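Long-range contact in putative mannose-6-phosphate isomerase YvyI (Bacillus subtilis, PDB 1QWR), which catalyses the interconversion of D-mannose 6-phosphate and D-fructose 6-phosphate with one bound zinc ion per subunit: residues T96-H101 with G173-L178. Numbering follows the deposited sequence.
Sequences TSIKVH and GTLHAL. With ZN (zinc ion), chain E; SO4 (sulfate ion), chain C.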
loop_
_atom_site.group_PDB
_atom_site.type_symbol
_atom_site.label_atom_id
_atom_site.label_comp_id
_atom_site.label_asym_id
_atom_site.label_seq_id
_atom_site.Cartn_x
_atom_site.Cartn_y
_atom_site.Cartn_z
ATOM N N THR A 96 13.170 -5.847 -5.294
ATOM C CA THR A 96 12.066 -6.800 -5.293
ATOM C C THR A 96 12.022 -7.370 -6.704
ATOM O O THR A 96 12.705 -6.870 -7.604
ATOM C CB THR A 96 10.677 -6.172 -4.980
ATOM O OG1 THR A 96 10.293 -5.306 -6.052
ATOM C CG2 THR A 96 10.720 -5.388 -3.675
ATOM N N SER A 97 11.205 -8.395 -6.904
ATOM C CA SER A 97 11.104 -9.025 -8.226
ATOM C C SER A 97 10.496 -8.100 -9.276
ATOM O O SER A 97 9.800 -7.141 -8.944
ATOM C CB SER A 97 10.265 -10.303 -8.124
ATOM O OG SER A 97 8.892 -10.007 -7.881
ATOM N N ILE A 98 10.777 -8.372 -10.549
ATOM C CA ILE A 98 10.200 -7.564 -11.632
ATOM C C ILE A 98 8.863 -8.266 -11.834
ATOM O O ILE A 98 8.815 -9.502 -11.978
ATOM C CB ILE A 98 11.073 -7.616 -12.904
ATOM C CG1 ILE A 98 12.425 -6.951 -12.617
ATOM C CG2 ILE A 98 10.389 -6.891 -14.036
ATOM C CD1 ILE A 98 13.362 -6.898 -13.795
ATOM N N LYS A 99 7.780 -7.495 -11.831
ATOM C CA LYS A 99 6.464 -8.109 -11.892
ATOM C C LYS A 99 5.374 -7.254 -12.507
ATOM O O LYS A 99 5.586 -6.086 -12.828
ATOM C CB LYS A 99 6.061 -8.464 -10.450
ATOM C CG LYS A 99 6.198 -7.279 -9.474
ATOM C CD LYS A 99 6.140 -7.753 -8.023
ATOM C CE LYS A 99 6.525 -6.647 -7.051
ATOM N NZ LYS A 99 7.960 -6.697 -6.661
ATOM N N VAL A 100 4.198 -7.867 -12.649
ATOM C CA VAL A 100 3.006 -7.198 -13.156
ATOM C C VAL A 100 1.806 -7.747 -12.372
ATOM O O VAL A 100 1.771 -8.937 -12.027
ATOM C CB VAL A 100 2.784 -7.470 -14.670
ATOM C CG1 VAL A 100 2.807 -8.952 -14.941
ATOM C CG2 VAL A 100 1.442 -6.897 -15.118
ATOM N N HIS A 101 0.828 -6.885 -12.088
ATOM C CA HIS A 101 -0.377 -7.308 -11.380
ATOM C C HIS A 101 -1.510 -7.266 -12.377
ATOM O O HIS A 101 -1.608 -6.331 -13.161
ATOM C CB HIS A 101 -0.728 -6.346 -10.226
ATOM C CG HIS A 101 0.324 -6.267 -9.177
ATOM N ND1 HIS A 101 0.686 -7.354 -8.411
ATOM C CD2 HIS A 101 1.072 -5.224 -8.736
ATOM C CE1 HIS A 101 1.615 -6.985 -7.544
ATOM N NE2 HIS A 101 1.864 -5.701 -7.721
ATOM N N GLY A 173 -1.378 -4.007 -14.759
ATOM C CA GLY A 173 -0.885 -4.170 -16.122
ATOM C C GLY A 173 0.484 -3.516 -16.289
ATOM O O GLY A 173 1.133 -3.657 -17.332
ATOM N N THR A 174 0.931 -2.783 -15.270
ATOM C CA THR A 174 2.222 -2.090 -15.342
ATOM C C THR A 174 3.360 -2.985 -14.899
ATOM O O THR A 174 3.319 -3.545 -13.810
ATOM C CB THR A 174 2.238 -0.828 -14.433
ATOM O OG1 THR A 174 1.155 0.033 -14.798
ATOM C CG2 THR A 174 3.555 -0.072 -14.560
ATOM N N LEU A 175 4.385 -3.125 -15.744
ATOM C CA LEU A 175 5.552 -3.927 -15.389
ATOM C C LEU A 175 6.331 -3.039 -14.439
ATOM O O LEU A 175 6.597 -1.875 -14.747
ATOM C CB LEU A 175 6.391 -4.233 -16.633
ATOM C CG LEU A 175 7.550 -5.194 -16.395
ATOM C CD1 LEU A 175 7.028 -6.579 -16.042
ATOM C CD2 LEU A 175 8.407 -5.237 -17.658
ATOM N N HIS A 176 6.697 -3.565 -13.279
ATOM C CA HIS A 176 7.389 -2.729 -12.309
ATOM C C HIS A 176 8.149 -3.514 -11.247
ATOM O O HIS A 176 8.126 -4.746 -11.211
ATOM C CB HIS A 176 6.375 -1.855 -11.578
ATOM C CG HIS A 176 5.414 -2.645 -10.742
ATOM N ND1 HIS A 176 4.359 -3.351 -11.282
ATOM C CD2 HIS A 176 5.410 -2.926 -9.419
ATOM C CE1 HIS A 176 3.755 -4.033 -10.329
ATOM N NE2 HIS A 176 4.375 -3.795 -9.191
ATOM N N ALA A 177 8.827 -2.756 -10.387
ATOM C CA ALA A 177 9.558 -3.298 -9.250
ATOM C C ALA A 177 10.119 -2.168 -8.397
ATOM O O ALA A 177 10.626 -1.164 -8.920
ATOM C CB ALA A 177 10.702 -4.188 -9.706
ATOM N N LEU A 178 9.982 -2.307 -7.084
ATOM C CA LEU A 178 10.587 -1.339 -6.188
ATOM C C LEU A 178 12.037 -1.837 -6.088
ATOM O O LEU A 178 12.278 -3.053 -6.140
ATOM C CB LEU A 178 9.921 -1.388 -4.809
ATOM C CG LEU A 178 8.551 -0.723 -4.680
ATOM C CD1 LEU A 178 7.949 -1.047 -3.319
ATOM C CD2 LEU A 178 8.701 0.789 -4.863
HETATM ZN ZN ZN E . 3.739 -4.341 -6.766
HETATM S S SO4 C . 7.806 -9.558 -4.523
HETATM O O1 SO4 C . 9.084 -9.415 -5.265
HETATM O O2 SO4 C . 8.051 -10.158 -3.208
HETATM O O3 SO4 C . 6.862 -10.380 -5.294
HETATM O O4 SO4 C . 7.226 -8.214 -4.333
HETATM O O HOH W 1 0.945 -4.095 -12.255
HETATM O O HOH W 2 2.267 -5.008 -4.733
#
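Two short antiparallel strands of the cupin-type catalytic domain meet at the zinc site of this type 1 phosphomannose isomerase, bridged once at the hydrogen-bonded pair K99–H176. Both backbone bonds, K99 N to H176 O and H176 N to K99 O, are 2.8 Å and run nearly along the C=O axes. At one end L178 O accepts twice, from T96 N almost head-on and from T96 OG1 on a lone pair; at the other, G173 N donates to H101 O. Water 1 links the segments, accepting from H101 N and donating to T174 O. The H101 and H176 rings, planes at 44°, present NE2 to zinc, which E119 and water 2 also bind. H101 ND1 is hydrogen-bonded to A193 O. K99 lays CG over the H176 ring face, then bends at chi4 (-95°) so that NZ reaches T96 OG1, S97 O and sulfate O4; an alanine here would remove these three bonds and probably leave the T96–S97 loop less firmly held. The sulfate, also held by S97 and R196, may mark the substrate phosphate site. H176 ND1 donates in its ring plane to T174 O at 2.7 Å, fixing the ring's rotation, although from above the carbonyl plane.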